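Local coordinates for glycinin A3B4 subunit (Glycine max, PDB 2D5F), which is a seed storage protein of the 11S globulin family, a bicupin subunit that assembles into hexamers and probably serves as a nitrogen reserve for the germinating seedling, at residues 23-28 against 233-238; 63-68 against 147-152; 334-339 against 369-374; 454-459 against 484-489. All coordinates share one frame; numbering follows the deposited sequence.

Contact 1: 23-28 against 233-238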
loop_
_atom_site.group_PDB
_atom_site.type_symbol
_atom_site.label_atom_id
_atom_site.label_comp_id
_atom_site.label_asym_id
_atom_site.label_seq_id
_atom_site.Cartn_x
_atom_site.Cartn_y
_atom_site.Cartn_z
ATOM N N VAL B 23 25.388 -32.507 -13.762
ATOM C CA VAL B 23 26.064 -31.826 -14.861
ATOM C C VAL B 23 27.460 -31.499 -14.357
ATOM O O VAL B 23 27.636 -30.591 -13.549
ATOM C CB VAL B 23 25.365 -30.496 -15.253
ATOM C CG1 VAL B 23 26.259 -29.697 -16.205
ATOM C CG2 VAL B 23 24.025 -30.781 -15.911
ATOM N N GLU B 24 28.449 -32.253 -14.823
ATOM C CA GLU B 24 29.830 -32.034 -14.420
ATOM C C GLU B 24 30.498 -31.025 -15.347
ATOM O O GLU B 24 30.547 -31.223 -16.559
ATOM C CB GLU B 24 30.593 -33.362 -14.436
ATOM C CG GLU B 24 30.217 -34.285 -13.286
ATOM C CD GLU B 24 30.776 -35.681 -13.454
ATOM O OE1 GLU B 24 31.935 -35.798 -13.903
ATOM O OE2 GLU B 24 30.063 -36.660 -13.131
ATOM N N SER B 25 30.998 -29.938 -14.769
ATOM C CA SER B 25 31.659 -28.886 -15.537
ATOM C C SER B 25 33.120 -28.773 -15.139
ATOM O O SER B 25 33.562 -29.364 -14.157
ATOM C CB SER B 25 30.990 -27.526 -15.288
ATOM O OG SER B 25 29.621 -27.554 -15.632
ATOM N N GLU B 26 33.862 -27.983 -15.900
ATOM C CA GLU B 26 35.268 -27.777 -15.616
ATOM C C GLU B 26 35.503 -27.294 -14.191
ATOM O O GLU B 26 36.306 -27.870 -13.456
ATOM C CB GLU B 26 35.848 -26.757 -16.591
ATOM C CG GLU B 26 37.211 -26.233 -16.189
ATOM C CD GLU B 26 37.714 -25.173 -17.138
ATOM O OE1 GLU B 26 38.369 -25.528 -18.137
ATOM O OE2 GLU B 26 37.438 -23.982 -16.897
ATOM N N GLY B 27 34.794 -26.234 -13.806
ATOM C CA GLY B 27 34.980 -25.667 -12.483
ATOM C C GLY B 27 33.982 -26.029 -11.403
ATOM O O GLY B 27 34.045 -25.476 -10.303
ATOM N N GLY B 28 33.070 -26.950 -11.692
ATOM C CA GLY B 28 32.096 -27.321 -10.685
ATOM C C GLY B 28 31.115 -28.414 -11.057
ATOM O O GLY B 28 31.305 -29.155 -12.023
ATOM N N GLU B 233 34.131 -25.649 -24.388
ATOM C CA GLU B 233 33.744 -26.977 -23.923
ATOM C C GLU B 233 33.797 -27.080 -22.402
ATOM O O GLU B 233 33.748 -28.174 -21.847
ATOM C CB GLU B 233 34.670 -28.035 -24.536
ATOM C CG GLU B 233 34.789 -27.953 -26.052
ATOM C CD GLU B 233 33.470 -28.205 -26.769
ATOM O OE1 GLU B 233 33.390 -27.927 -27.985
ATOM O OE2 GLU B 233 32.513 -28.687 -26.125
ATOM N N ARG B 234 33.889 -25.937 -21.731
ATOM C CA ARG B 234 33.970 -25.908 -20.274
ATOM C C ARG B 234 32.622 -26.072 -19.567
ATOM O O ARG B 234 32.567 -26.482 -18.405
ATOM C CB ARG B 234 34.617 -24.597 -19.825
ATOM C CG ARG B 234 36.011 -24.351 -20.385
ATOM C CD ARG B 234 36.481 -22.949 -20.037
ATOM N NE ARG B 234 35.620 -21.940 -20.648
ATOM C CZ ARG B 234 35.600 -20.659 -20.297
ATOM N NH1 ARG B 234 36.400 -20.221 -19.331
ATOM N NH2 ARG B 234 34.771 -19.816 -20.904
ATOM N N LYS B 235 31.544 -25.757 -20.281
ATOM C CA LYS B 235 30.181 -25.824 -19.751
ATOM C C LYS B 235 29.905 -24.623 -18.837
ATOM O O LYS B 235 30.746 -23.727 -18.736
ATOM C CB LYS B 235 29.937 -27.159 -19.033
ATOM C CG LYS B 235 30.083 -28.358 -19.984
ATOM C CD LYS B 235 29.752 -29.690 -19.323
ATOM C CE LYS B 235 30.196 -30.864 -20.195
ATOM N NZ LYS B 235 29.659 -30.787 -21.588
ATOM N N GLN B 236 28.742 -24.613 -18.182
ATOM C CA GLN B 236 28.303 -23.491 -17.335
ATOM C C GLN B 236 29.107 -23.045 -16.107
ATOM O O GLN B 236 28.888 -21.946 -15.590
ATOM C CB GLN B 236 26.843 -23.707 -16.914
ATOM C CG GLN B 236 26.561 -25.067 -16.332
ATOM C CD GLN B 236 25.912 -25.998 -17.338
ATOM O OE1 GLN B 236 24.704 -26.238 -17.288
ATOM N NE2 GLN B 236 26.710 -26.516 -18.264
ATOM N N ILE B 237 29.998 -23.890 -15.607
ATOM C CA ILE B 237 30.826 -23.507 -14.468
ATOM C C ILE B 237 32.269 -23.721 -14.904
ATOM O O ILE B 237 32.685 -24.847 -15.187
ATOM C CB ILE B 237 30.540 -24.352 -13.209
ATOM C CG1 ILE B 237 29.095 -24.137 -12.747
ATOM C CG2 ILE B 237 31.488 -23.945 -12.088
ATOM C CD1 ILE B 237 28.743 -24.880 -11.469
ATOM N N VAL B 238 33.021 -22.633 -14.973
ATOM C CA VAL B 238 34.403 -22.699 -15.412
ATOM C C VAL B 238 35.412 -22.422 -14.303
ATOM O O VAL B 238 35.069 -21.880 -13.247
ATOM C CB VAL B 238 34.644 -21.691 -16.541
ATOM C CG1 VAL B 238 33.605 -21.894 -17.637
ATOM C CG2 VAL B 238 34.587 -20.270 -15.992
HETATM O O HOH W 1 38.475 -21.765 -17.786
#
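Glu26 CG stands anti to its backbone N (chi1 167°) and the chain beyond is extended, laying the carboxylate against the Arg234 methylenes, OE2 of Glu26 3.4 Å from CD of Arg234; the arginine bends where chi3 (-63°) places NE. The charged ends are bridged by a water rather than a salt bridge. That water donates to Glu26 OE2 at 2.6 Å and accepts from Arg234 NH1 at 3.0 Å. Glu26 OE2 also receives Thr239 N; Arg234 NH2 pairs with Asp232 and with Asn469 O of a second subunit. Val238 CG1 sits over the centre of the guanidinium, 3.5 Å above its plane. Beside them Glu26 N donates almost straight (179°) to Arg234 O at 3.2 Å, and Gly27 N to Ile237 O at 2.9 Å. Ser25 OG, buried without a polar partner in the model, rests 3.4 Å from CB of Lys235; the lysine's NZ turns away to a salt bridge with Asp170. Farther along, Val23 and Gln236 cross at about a right angle, Val23 CG1 3.9 Å from Gln236 CD. An alanine in place of Gln236 would probably open a gap beside Val23 CG1, leaving that methyl less closely packed on this side. The turn after strand 21-24 thus joins the edge of one cupin sheet to strand 237-239, which pairs with strand 56-62 of the other; Ile237 packs on Ile30 of strand 28-32 and on His58 of strand 56-62.

Contact 2: 63-68 against 147-152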
loop_
_atom_site.group_PDB
_atom_site.type_symbol
_atom_site.label_atom_id
_atom_site.label_comp_id
_atom_site.label_asym_id
_atom_site.label_seq_id
_atom_site.Cartn_x
_atom_site.Cartn_y
_atom_site.Cartn_z
ATOM N N SER B 63 16.709 -16.624 -14.823
ATOM C CA SER B 63 15.541 -17.493 -14.938
ATOM C C SER B 63 14.288 -16.647 -14.688
ATOM O O SER B 63 14.342 -15.641 -13.974
ATOM C CB SER B 63 15.619 -18.637 -13.925
ATOM O OG SER B 63 16.711 -19.496 -14.214
ATOM N N PRO B 64 13.146 -17.048 -15.265
ATOM C CA PRO B 64 11.871 -16.331 -15.126
ATOM C C PRO B 64 11.089 -16.528 -13.827
ATOM O O PRO B 64 9.861 -16.454 -13.824
ATOM C CB PRO B 64 11.089 -16.801 -16.347
ATOM C CG PRO B 64 11.500 -18.236 -16.443
ATOM C CD PRO B 64 13.009 -18.183 -16.196
ATOM N N TYR B 65 11.793 -16.775 -12.729
ATOM C CA TYR B 65 11.151 -16.947 -11.427
ATOM C C TYR B 65 12.214 -16.682 -10.379
ATOM O O TYR B 65 13.400 -16.701 -10.678
ATOM C CB TYR B 65 10.584 -18.368 -11.260
ATOM C CG TYR B 65 11.485 -19.455 -11.810
ATOM C CD1 TYR B 65 11.278 -19.978 -13.091
ATOM C CD2 TYR B 65 12.570 -19.929 -11.072
ATOM C CE1 TYR B 65 12.130 -20.945 -13.625
ATOM C CE2 TYR B 65 13.430 -20.892 -11.596
ATOM C CZ TYR B 65 13.205 -21.394 -12.875
ATOM O OH TYR B 65 14.069 -22.331 -13.404
ATOM N N PRO B 66 11.808 -16.394 -9.141
ATOM C CA PRO B 66 12.876 -16.150 -8.175
ATOM C C PRO B 66 13.504 -17.436 -7.658
ATOM O O PRO B 66 12.928 -18.518 -7.779
ATOM C CB PRO B 66 12.183 -15.340 -7.080
ATOM C CG PRO B 66 10.777 -15.776 -7.148
ATOM C CD PRO B 66 10.499 -15.959 -8.621
ATOM N N GLN B 67 14.719 -17.308 -7.133
ATOM C CA GLN B 67 15.433 -18.436 -6.552
ATOM C C GLN B 67 15.861 -17.990 -5.165
ATOM O O GLN B 67 16.235 -16.831 -4.967
ATOM C CB GLN B 67 16.704 -18.781 -7.338
ATOM C CG GLN B 67 16.505 -19.302 -8.746
ATOM C CD GLN B 67 17.831 -19.596 -9.435
ATOM O OE1 GLN B 67 18.623 -20.411 -8.959
ATOM N NE2 GLN B 67 18.078 -18.928 -10.556
ATOM N N MET B 68 15.776 -18.896 -4.204
ATOM C CA MET B 68 16.236 -18.602 -2.856
ATOM C C MET B 68 17.324 -19.641 -2.637
ATOM O O MET B 68 17.065 -20.836 -2.687
ATOM C CB MET B 68 15.130 -18.770 -1.829
ATOM C CG MET B 68 15.627 -18.539 -0.415
ATOM S SD MET B 68 14.292 -18.420 0.761
ATOM C CE MET B 68 14.120 -16.655 0.836
ATOM N N LEU B 147 14.136 -23.311 -6.584
ATOM C CA LEU B 147 13.669 -22.688 -7.822
ATOM C C LEU B 147 12.144 -22.577 -7.738
ATOM O O LEU B 147 11.426 -23.549 -7.959
ATOM C CB LEU B 147 14.071 -23.531 -9.044
ATOM C CG LEU B 147 15.521 -23.491 -9.568
ATOM C CD1 LEU B 147 16.496 -23.876 -8.487
ATOM C CD2 LEU B 147 15.660 -24.446 -10.749
ATOM N N ASP B 148 11.658 -21.388 -7.407
ATOM C CA ASP B 148 10.227 -21.152 -7.263
ATOM C C ASP B 148 9.519 -21.030 -8.618
ATOM O O ASP B 148 9.015 -19.966 -8.971
ATOM C CB ASP B 148 10.019 -19.890 -6.416
ATOM C CG ASP B 148 8.567 -19.674 -6.016
ATOM O OD1 ASP B 148 7.798 -20.659 -5.951
ATOM O OD2 ASP B 148 8.200 -18.511 -5.752
ATOM N N THR B 149 9.477 -22.137 -9.359
ATOM C CA THR B 149 8.855 -22.186 -10.683
ATOM C C THR B 149 7.373 -21.803 -10.724
ATOM O O THR B 149 6.907 -21.251 -11.715
ATOM C CB THR B 149 8.976 -23.595 -11.312
ATOM O OG1 THR B 149 8.539 -24.577 -10.363
ATOM C CG2 THR B 149 10.413 -23.891 -11.723
ATOM N N SER B 150 6.633 -22.099 -9.660
ATOM C CA SER B 150 5.211 -21.785 -9.632
ATOM C C SER B 150 4.917 -20.340 -9.236
ATOM O O SER B 150 3.761 -19.935 -9.192
ATOM C CB SER B 150 4.472 -22.731 -8.676
ATOM O OG SER B 150 4.837 -22.497 -7.322
ATOM N N ASN B 151 5.958 -19.566 -8.951
ATOM C CA ASN B 151 5.764 -18.171 -8.558
ATOM C C ASN B 151 4.891 -17.424 -9.565
ATOM O O ASN B 151 5.027 -17.597 -10.772
ATOM C CB ASN B 151 7.111 -17.459 -8.410
ATOM C CG ASN B 151 6.960 -16.009 -7.967
ATOM O OD1 ASN B 151 6.838 -15.103 -8.788
ATOM N ND2 ASN B 151 6.944 -15.794 -6.662
ATOM N N PHE B 152 3.998 -16.590 -9.047
ATOM C CA PHE B 152 3.082 -15.808 -9.867
ATOM C C PHE B 152 3.781 -15.023 -10.979
ATOM O O PHE B 152 3.210 -14.830 -12.048
ATOM C CB PHE B 152 2.310 -14.834 -8.968
ATOM C CG PHE B 152 1.122 -14.204 -9.631
ATOM C CD1 PHE B 152 -0.024 -14.951 -9.894
ATOM C CD2 PHE B 152 1.136 -12.853 -9.973
ATOM C CE1 PHE B 152 -1.144 -14.364 -10.489
ATOM C CE2 PHE B 152 0.020 -12.258 -10.571
ATOM C CZ PHE B 152 -1.121 -13.016 -10.826
#
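Gln67 and Leu147 form an antiparallel non-hydrogen-bonded pair, CA to CA 4.8 Å, after which the chain of Leu147 folds through an inverse gamma turn centred on Asp148 and a type I turn from Asp148 to Asn151. Asp148 N donates a hydrogen bond to Pro66 O at 3.2 Å, nearly along the C=O axis. Tyr65 CG sits between its backbone N and carbonyl carbon (chi1 40°), and the ring lies beside these turns, sandwiched: Thr149 CG2 lies over one face, 4.0 Å from the centroid in a CH-pi contact, and Ser63 CB covers the opposite face. Leu147 CB approaches Tyr65 CE2 obliquely at 3.7 Å, and the hydroxyl OH of Tyr65 is bonded to Arg161 N, which helps fix the ring's direction. Asn151 crosses the ring of Pro66 at about a right angle, its CG 3.6 Å from Pro66 CD. Asn151 ND2 donates to Asp148 OD2 at 3.1 Å from the syn side, tilted out of the carboxylate plane, tying the two ends of the type I turn together, while Asn151 OD1 accepts from Asn153 N. Gln67 points the same way as Leu147, and its OE1 is held by Arg50, part of the carbonate pocket, and by Ser145. The contact ends the pairing of strands 67-73 and 141-147, with Leu147 on strand 46-52 and Pro66 against Phe365 of helix 362-365.

Contact 3: 334-339 against 369-374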
loop_
_atom_site.group_PDB
_atom_site.type_symbol
_atom_site.label_atom_id
_atom_site.label_comp_id
_atom_site.label_asym_id
_atom_site.label_seq_id
_atom_site.Cartn_x
_atom_site.Cartn_y
_atom_site.Cartn_z
ATOM N N ASN B 334 22.325 -13.544 6.369
ATOM C CA ASN B 334 22.744 -14.763 7.038
ATOM C C ASN B 334 21.504 -15.313 7.723
ATOM O O ASN B 334 20.706 -14.548 8.260
ATOM C CB ASN B 334 23.796 -14.502 8.111
ATOM C CG ASN B 334 24.179 -15.772 8.847
ATOM O OD1 ASN B 334 24.998 -16.561 8.363
ATOM N ND2 ASN B 334 23.562 -15.997 10.006
ATOM N N ILE B 335 21.325 -16.629 7.697
ATOM C CA ILE B 335 20.161 -17.218 8.355
ATOM C C ILE B 335 20.544 -18.257 9.406
ATOM O O ILE B 335 19.798 -18.482 10.355
ATOM C CB ILE B 335 19.210 -17.906 7.337
ATOM C CG1 ILE B 335 17.890 -18.282 8.023
ATOM C CG2 ILE B 335 19.865 -19.170 6.777
ATOM C CD1 ILE B 335 16.872 -18.949 7.099
ATOM N N ALA B 336 21.713 -18.872 9.240
ATOM C CA ALA B 336 22.153 -19.937 10.134
ATOM C C ALA B 336 22.932 -19.603 11.402
ATOM O O ALA B 336 22.999 -20.443 12.297
ATOM C CB ALA B 336 22.920 -20.982 9.329
ATOM N N ARG B 337 23.522 -18.412 11.498
ATOM C CA ARG B 337 24.280 -18.053 12.699
ATOM C C ARG B 337 23.443 -18.211 13.962
ATOM O O ARG B 337 22.324 -17.711 14.043
ATOM C CB ARG B 337 24.791 -16.609 12.637
ATOM C CG ARG B 337 26.115 -16.428 11.919
ATOM C CD ARG B 337 26.745 -15.092 12.303
ATOM N NE ARG B 337 25.898 -13.962 11.934
ATOM C CZ ARG B 337 26.009 -13.279 10.796
ATOM N NH1 ARG B 337 26.943 -13.604 9.909
ATOM N NH2 ARG B 337 25.177 -12.277 10.540
ATOM N N PRO B 338 23.993 -18.891 14.977
ATOM C CA PRO B 338 23.319 -19.136 16.256
ATOM C C PRO B 338 22.650 -17.904 16.859
ATOM O O PRO B 338 21.518 -17.975 17.319
ATOM C CB PRO B 338 24.451 -19.654 17.145
ATOM C CG PRO B 338 25.335 -20.365 16.175
ATOM C CD PRO B 338 25.379 -19.393 15.014
ATOM N N SER B 339 23.357 -16.777 16.846
ATOM C CA SER B 339 22.848 -15.535 17.426
ATOM C C SER B 339 21.609 -14.941 16.747
ATOM O O SER B 339 20.978 -14.039 17.297
ATOM C CB SER B 339 23.964 -14.484 17.467
ATOM O OG SER B 339 24.351 -14.079 16.166
ATOM N N ALA B 369 11.959 -18.387 4.587
ATOM C CA ALA B 369 12.615 -19.601 5.039
ATOM C C ALA B 369 12.880 -19.602 6.527
ATOM O O ALA B 369 12.736 -18.584 7.201
ATOM C CB ALA B 369 13.936 -19.785 4.289
ATOM N N GLN B 370 13.248 -20.773 7.030
ATOM C CA GLN B 370 13.605 -20.927 8.427
ATOM C C GLN B 370 14.820 -21.839 8.478
ATOM O O GLN B 370 15.035 -22.655 7.579
ATOM C CB GLN B 370 12.458 -21.544 9.235
ATOM C CG GLN B 370 11.300 -20.585 9.479
ATOM C CD GLN B 370 10.254 -21.156 10.412
ATOM O OE1 GLN B 370 9.772 -22.261 10.207
ATOM N NE2 GLN B 370 9.896 -20.395 11.447
ATOM N N TYR B 371 15.643 -21.655 9.500
ATOM C CA TYR B 371 16.795 -22.518 9.683
ATOM C C TYR B 371 16.562 -23.111 11.056
ATOM O O TYR B 371 16.365 -22.381 12.033
ATOM C CB TYR B 371 18.110 -21.750 9.656
ATOM C CG TYR B 371 19.287 -22.686 9.538
ATOM C CD1 TYR B 371 20.100 -22.975 10.639
ATOM C CD2 TYR B 371 19.551 -23.335 8.339
ATOM C CE1 TYR B 371 21.149 -23.899 10.538
ATOM C CE2 TYR B 371 20.589 -24.254 8.228
ATOM C CZ TYR B 371 21.380 -24.533 9.325
ATOM O OH TYR B 371 22.386 -25.465 9.198
ATOM N N VAL B 372 16.542 -24.433 11.118
ATOM C CA VAL B 372 16.283 -25.120 12.367
ATOM C C VAL B 372 17.452 -25.991 12.804
ATOM O O VAL B 372 18.033 -26.725 11.999
ATOM C CB VAL B 372 15.024 -26.009 12.235
ATOM C CG1 VAL B 372 14.758 -26.743 13.538
ATOM C CG2 VAL B 372 13.811 -25.143 11.851
ATOM N N VAL B 373 17.793 -25.893 14.085
ATOM C CA VAL B 373 18.862 -26.706 14.654
ATOM C C VAL B 373 18.295 -27.431 15.866
ATOM O O VAL B 373 17.863 -26.799 16.828
ATOM C CB VAL B 373 20.062 -25.855 15.113
ATOM C CG1 VAL B 373 21.107 -26.752 15.767
ATOM C CG2 VAL B 373 20.667 -25.120 13.926
ATOM N N LEU B 374 18.264 -28.757 15.797
ATOM C CA LEU B 374 17.770 -29.569 16.901
ATOM C C LEU B 374 18.942 -30.346 17.468
ATOM O O LEU B 374 19.709 -30.966 16.729
ATOM C CB LEU B 374 16.683 -30.538 16.430
ATOM C CG LEU B 374 15.355 -29.904 15.988
ATOM C CD1 LEU B 374 14.428 -30.980 15.418
ATOM C CD2 LEU B 374 14.709 -29.196 17.170
#
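Tyr371 presents one ring face to Ala336, whose CB lies 3.6 Å above the plane and offset toward the rim. This is a CH-pi contact: the methyl is 3.7 Å from the ring centroid and 14° off the normal. Ile335 O comes up to the same side chain obliquely, 3.7 Å from Tyr371 CB. The setting is the junction of the two cupin modules of a bicupin, where the chain leaves strand 332-334, an outer strand of the N-terminal module's sheet, and passes beside strand 368-374 of the C-terminal one. Tyr371 CG stands anti to its backbone N (chi1 -167°), beside the carbonyl carbon, and the hydroxyl beyond the ring is bonded to Glu440 and Thr395, so its far end is held as well as its face. Ile335 and Tyr371 cross obliquely, Ile335 CG1 3.8 Å from Tyr371 CB. Around them, Ile70 of strand 67-73 touches both Ile335 and Tyr371, and Val122 of strand 121-125 packs on Ile335, making this an apolar seam between the two modules. Gln370 points to the other side of the strand, toward Lys445 and Thr353. The Ile335 chain runs extended to its end, and CD1 settles over the backbone: it lies 3.8 Å from Gln370 C and 4.1 Å from the methyl CB of Ala369.

Contact 4: 454-459 against 484-489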
loop_
_atom_site.group_PDB
_atom_site.type_symbol
_atom_site.label_atom_id
_atom_site.label_comp_id
_atom_site.label_asym_id
_atom_site.label_seq_id
_atom_site.Cartn_x
_atom_site.Cartn_y
_atom_site.Cartn_z
ATOM N N TYR B 454 2.007 -24.066 16.287
ATOM C CA TYR B 454 2.346 -25.340 16.911
ATOM C C TYR B 454 1.193 -25.720 17.848
ATOM O O TYR B 454 0.598 -24.862 18.504
ATOM C CB TYR B 454 3.706 -25.277 17.622
ATOM C CG TYR B 454 3.878 -24.251 18.724
ATOM C CD1 TYR B 454 4.023 -24.655 20.057
ATOM C CD2 TYR B 454 3.982 -22.892 18.434
ATOM C CE1 TYR B 454 4.275 -23.736 21.069
ATOM C CE2 TYR B 454 4.233 -21.958 19.442
ATOM C CZ TYR B 454 4.381 -22.387 20.756
ATOM O OH TYR B 454 4.638 -21.471 21.755
ATOM N N ILE B 455 0.853 -27.002 17.876
ATOM C CA ILE B 455 -0.278 -27.452 18.667
ATOM C C ILE B 455 -0.246 -27.135 20.162
ATOM O O ILE B 455 -1.291 -26.881 20.751
ATOM C CB ILE B 455 -0.543 -28.950 18.406
ATOM C CG1 ILE B 455 -0.910 -29.117 16.924
ATOM C CG2 ILE B 455 -1.677 -29.468 19.303
ATOM C CD1 ILE B 455 -1.165 -30.534 16.453
ATOM N N LYS B 456 0.927 -27.126 20.781
ATOM C CA LYS B 456 0.987 -26.784 22.207
ATOM C C LYS B 456 0.343 -25.407 22.411
ATOM O O LYS B 456 -0.477 -25.213 23.307
ATOM C CB LYS B 456 2.435 -26.733 22.704
ATOM C CG LYS B 456 3.151 -28.069 22.724
ATOM C CD LYS B 456 4.600 -27.912 23.176
ATOM C CE LYS B 456 4.679 -27.302 24.576
ATOM N NZ LYS B 456 6.083 -27.009 24.981
ATOM N N ASP B 457 0.722 -24.455 21.564
ATOM C CA ASP B 457 0.194 -23.101 21.643
ATOM C C ASP B 457 -1.307 -23.077 21.361
ATOM O O ASP B 457 -2.035 -22.233 21.887
ATOM C CB ASP B 457 0.938 -22.203 20.650
ATOM C CG ASP B 457 0.433 -20.773 20.661
ATOM O OD1 ASP B 457 0.584 -20.085 21.693
ATOM O OD2 ASP B 457 -0.121 -20.340 19.632
ATOM N N VAL B 458 -1.768 -24.004 20.528
ATOM C CA VAL B 458 -3.186 -24.083 20.195
ATOM C C VAL B 458 -3.981 -24.484 21.436
ATOM O O VAL B 458 -5.041 -23.920 21.709
ATOM C CB VAL B 458 -3.450 -25.113 19.067
ATOM C CG1 VAL B 458 -4.943 -25.262 18.841
ATOM C CG2 VAL B 458 -2.774 -24.658 17.778
ATOM N N PHE B 459 -3.469 -25.454 22.190
ATOM C CA PHE B 459 -4.150 -25.891 23.410
ATOM C C PHE B 459 -4.340 -24.698 24.350
ATOM O O PHE B 459 -5.391 -24.544 24.970
ATOM C CB PHE B 459 -3.333 -26.970 24.136
ATOM C CG PHE B 459 -3.288 -28.296 23.422
ATOM C CD1 PHE B 459 -2.183 -29.132 23.565
ATOM C CD2 PHE B 459 -4.342 -28.713 22.620
ATOM C CE1 PHE B 459 -2.127 -30.365 22.913
ATOM C CE2 PHE B 459 -4.298 -29.949 21.962
ATOM C CZ PHE B 459 -3.188 -30.772 22.110
ATOM N N GLN B 484 1.616 -26.878 32.096
ATOM C CA GLN B 484 2.860 -27.523 32.502
ATOM C C GLN B 484 3.850 -27.773 31.369
ATOM O O GLN B 484 3.463 -28.026 30.226
ATOM C CB GLN B 484 2.559 -28.839 33.234
ATOM C CG GLN B 484 1.787 -28.645 34.537
ATOM C CD GLN B 484 1.642 -29.925 35.350
ATOM O OE1 GLN B 484 1.005 -29.931 36.409
ATOM N NE2 GLN B 484 2.233 -31.013 34.861
ATOM N N GLY B 485 5.135 -27.693 31.704
ATOM C CA GLY B 485 6.186 -27.917 30.726
ATOM C C GLY B 485 6.652 -26.639 30.057
ATOM O O GLY B 485 6.035 -25.585 30.225
ATOM N N ASN B 486 7.755 -26.725 29.315
ATOM C CA ASN B 486 8.282 -25.568 28.602
ATOM C C ASN B 486 7.169 -25.055 27.698
ATOM O O ASN B 486 6.315 -25.824 27.260
ATOM C CB ASN B 486 9.528 -25.956 27.791
ATOM C CG ASN B 486 9.389 -27.303 27.098
ATOM O OD1 ASN B 486 10.372 -27.872 26.621
ATOM N ND2 ASN B 486 8.167 -27.814 27.038
ATOM N N SER B 487 7.177 -23.756 27.424
ATOM C CA SER B 487 6.131 -23.143 26.615
ATOM C C SER B 487 6.305 -23.182 25.090
ATOM O O SER B 487 5.331 -23.369 24.357
ATOM C CB SER B 487 5.947 -21.695 27.067
ATOM O OG SER B 487 4.800 -21.119 26.477
ATOM N N GLY B 488 7.535 -23.011 24.620
ATOM C CA GLY B 488 7.792 -22.991 23.189
ATOM C C GLY B 488 7.624 -24.269 22.383
ATOM O O GLY B 488 7.263 -25.316 22.921
ATOM N N PRO B 489 7.884 -24.198 21.065
ATOM C CA PRO B 489 7.785 -25.315 20.119
ATOM C C PRO B 489 8.969 -26.278 20.190
ATOM O O PRO B 489 8.908 -27.391 19.667
ATOM C CB PRO B 489 7.700 -24.610 18.768
ATOM C CG PRO B 489 8.582 -23.427 18.966
ATOM C CD PRO B 489 8.188 -22.942 20.354
#
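Tyr454 sits at the N-cap position of helix 455-461, facing the irregular loop 484-489 that leads from helix 475-483 to strand 490-491; Tyr454 and Pro489 have the nearest CA atoms, 6.3 Å apart. Lys456, in the first turn of the helix, grips that loop by its carbonyls. Its chain bends where chi3 (59°) places CE, and NZ donates to Gly488 O at 2.9 Å, in the carbonyl plane, and to Asn486 O at 2.6 Å, from well above the plane. The Tyr454 ring is covered on both faces: Pro489 CB makes a CH-pi contact 3.9 Å from the centroid, and Asp457 CB lies over the centre of the opposite face. Ser487 O lies at the ring edge, in plane, 3.3 Å from Tyr454 OH, at most a weak and unsettled bond; the hydroxyl's stronger partner is Arg460. An alanine in place of Tyr454 would probably leave Pro489 CB without the ring it packs on and Arg460 with one hydrogen-bond partner fewer, its salt bridge to Asp457 aside. Helix 455-461 packs on a fourth subunit, and Glu90 of a third subunit bonds Ser487 N and Gly488 N. Such a helical extension after the jelly roll, interlocked with neighbouring subunits, is typical of the cupin modules of seed storage globulins.

In the fold
From the N terminus, contact 1 opens first at 23-28 and closes only at 233-238; contact 2 lies nested within that loop, its 63-68 returning to 147-152. Both concern the N-terminal jelly roll, contact 1 at the meeting of its two sheets and contact 2 at the end of a strand pair, with centres about 23 Å apart. Contacts 3 and 4 follow in series, each closing a short loop in the C-terminal module. Contact 3 ties the modules together: it touches contact 2 where Met68 SD lies 3.8 Å from Ala369 CB. Contact 4 closes the helical extension, bringing the loop after helix 475-483 back to the start of helix 455-461; contacts 3 and 4 both meet a third subunit.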